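Local coordinates for flagellar biosynthetic protein flhB (Aquifex aeolicus, PDB 3B1S) that is the C-terminal domain of a membrane protein that probably helps form the flagellar basal-body rod and may take part in flagellin export, at residues V21-G26 against V57-E62. Residues are numbered along the deposited sequence; the frame is centred on the assembly and turned at random.
Sequences VAKGKG and VEVGKE
In K23, chi1 of 72° sets CG between the backbone N and the carbonyl carbon, and the chain is extended from there to NZ; in V59 of the other segment, chi1 of -177° puts CG1 anti to the backbone N. The ammonium of K23 donates to the carbonyl of V57, NZ to O 3.2 Å, with a C=O...N angle of 167°, so the donor sits almost straight out from the carbonyl. The same NZ also bonds the carbonyl O of Y54. V59 packs mainly on backbone: its CG1 lies 3.5 Å from V21 O, and its CG2 is 4.1 Å from K23 N and 4.3 Å from K23 CG. V59 and G60 are the central residues of a type II turn from E58 to K61, closed by K61 N to E58 O at 3.2 Å; a backbone hydrogen bond joins G60 to V20, just before V21 in the strand. A second protein chain packs on V21, A22 and V59. This is structural packing within the cytoplasmic domain of a type III secretion exporter: one lysine gripping two main-chain carbonyls ties the loop between helices 47-53 and 68-84 to strand 19-25, antiparallel partner of strand 4-9, and V59 adds van der Waals contact of its methyls with the strand.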
loop_
_atom_site.group_PDB
_atom_site.type_symbol
_atom_site.label_atom_id
_atom_site.label_comp_id
_atom_site.label_asym_id
_atom_site.label_seq_id
_atom_site.Cartn_x
_atom_site.Cartn_y
_atom_site.Cartn_z
ATOM N N VAL D 21 0.317 -4.475 1.630
ATOM C CA VAL D 21 -0.571 -4.618 2.782
ATOM C C VAL D 21 -1.887 -3.847 2.666
ATOM O O VAL D 21 -2.825 -4.111 3.399
ATOM C CB VAL D 21 0.127 -4.353 4.141
ATOM C CG1 VAL D 21 1.579 -4.717 4.059
ATOM C CG2 VAL D 21 -0.055 -2.922 4.630
ATOM N N ALA D 22 -1.949 -2.903 1.733
ATOM C CA ALA D 22 -3.147 -2.131 1.472
ATOM C C ALA D 22 -3.041 -1.536 0.075
ATOM O O ALA D 22 -1.933 -1.280 -0.394
ATOM C CB ALA D 22 -3.266 -1.055 2.480
ATOM N N LYS D 23 -4.178 -1.362 -0.607
ATOM C CA LYS D 23 -4.273 -0.476 -1.779
ATOM C C LYS D 23 -5.556 0.381 -1.645
ATOM O O LYS D 23 -6.487 -0.041 -0.969
ATOM C CB LYS D 23 -4.172 -1.262 -3.092
ATOM C CG LYS D 23 -5.375 -2.120 -3.465
ATOM C CD LYS D 23 -5.214 -2.696 -4.866
ATOM C CE LYS D 23 -6.250 -3.785 -5.169
ATOM N NZ LYS D 23 -6.151 -4.259 -6.596
ATOM N N GLY D 24 -5.590 1.578 -2.241
ATOM C CA GLY D 24 -6.653 2.552 -1.941
ATOM C C GLY D 24 -6.945 3.674 -2.930
ATOM O O GLY D 24 -6.022 4.318 -3.451
ATOM N N LYS D 25 -8.235 3.914 -3.190
ATOM C CA LYS D 25 -8.665 5.071 -3.996
ATOM C C LYS D 25 -9.541 5.978 -3.132
ATOM O O LYS D 25 -10.183 5.496 -2.162
ATOM C CB LYS D 25 -9.451 4.638 -5.237
ATOM C CG LYS D 25 -8.666 3.860 -6.257
ATOM C CD LYS D 25 -9.547 2.718 -6.790
ATOM C CE LYS D 25 -8.810 1.734 -7.748
ATOM N NZ LYS D 25 -9.413 0.321 -7.732
ATOM N N GLY D 26 -9.568 7.271 -3.469
ATOM C CA GLY D 26 -10.448 8.207 -2.768
ATOM C C GLY D 26 -10.156 8.334 -1.275
ATOM O O GLY D 26 -9.025 8.676 -0.884
ATOM N N VAL D 57 -1.497 -5.816 -8.585
ATOM C CA VAL D 57 -1.357 -6.634 -7.409
ATOM C C VAL D 57 -2.513 -6.647 -6.465
ATOM O O VAL D 57 -3.514 -6.014 -6.703
ATOM C CB VAL D 57 -0.116 -6.255 -6.651
ATOM C CG1 VAL D 57 1.100 -6.752 -7.386
ATOM C CG2 VAL D 57 -0.054 -4.777 -6.503
ATOM N N GLU D 58 -2.367 -7.404 -5.392
ATOM C CA GLU D 58 -3.451 -7.560 -4.473
ATOM C C GLU D 58 -2.975 -7.661 -3.038
ATOM O O GLU D 58 -1.826 -8.014 -2.764
ATOM C CB GLU D 58 -4.278 -8.788 -4.865
ATOM C CG GLU D 58 -3.594 -10.133 -4.596
ATOM C CD GLU D 58 -4.428 -11.319 -5.063
ATOM O OE1 GLU D 58 -4.881 -11.296 -6.232
ATOM O OE2 GLU D 58 -4.637 -12.268 -4.265
ATOM N N VAL D 59 -3.894 -7.386 -2.125
ATOM C CA VAL D 59 -3.593 -7.312 -0.709
ATOM C C VAL D 59 -3.181 -8.629 -0.063
ATOM O O VAL D 59 -3.944 -9.589 -0.025
ATOM C CB VAL D 59 -4.767 -6.713 0.041
ATOM C CG1 VAL D 59 -4.439 -6.559 1.530
ATOM C CG2 VAL D 59 -5.143 -5.373 -0.594
ATOM N N GLY D 60 -1.967 -8.635 0.476
ATOM C CA GLY D 60 -1.407 -9.785 1.164
ATOM C C GLY D 60 -0.431 -10.563 0.305
ATOM O O GLY D 60 0.292 -11.406 0.804
ATOM N N LYS D 61 -0.392 -10.274 -0.983
ATOM C CA LYS D 61 0.510 -11.000 -1.852
ATOM C C LYS D 61 1.702 -10.202 -2.440
ATOM O O LYS D 61 1.522 -9.193 -3.136
ATOM C CB LYS D 61 -0.296 -11.732 -2.918
ATOM C CG LYS D 61 -1.185 -12.812 -2.290
ATOM C CD LYS D 61 -2.062 -13.535 -3.312
ATOM C CE LYS D 61 -3.016 -14.509 -2.598
ATOM N NZ LYS D 61 -3.489 -15.569 -3.534
ATOM N N GLU D 62 2.891 -10.777 -2.317
ATOM C CA GLU D 62 4.140 -10.159 -2.710
ATOM C C GLU D 62 4.092 -9.732 -4.133
ATOM O O GLU D 62 3.486 -10.365 -4.953
ATOM C CB GLU D 62 5.268 -11.166 -2.638
ATOM C CG GLU D 62 5.764 -11.474 -1.287
ATOM C CD GLU D 62 6.939 -12.378 -1.344
ATOM O OE1 GLU D 62 7.474 -12.736 -0.294
ATOM O OE2 GLU D 62 7.332 -12.740 -2.450
#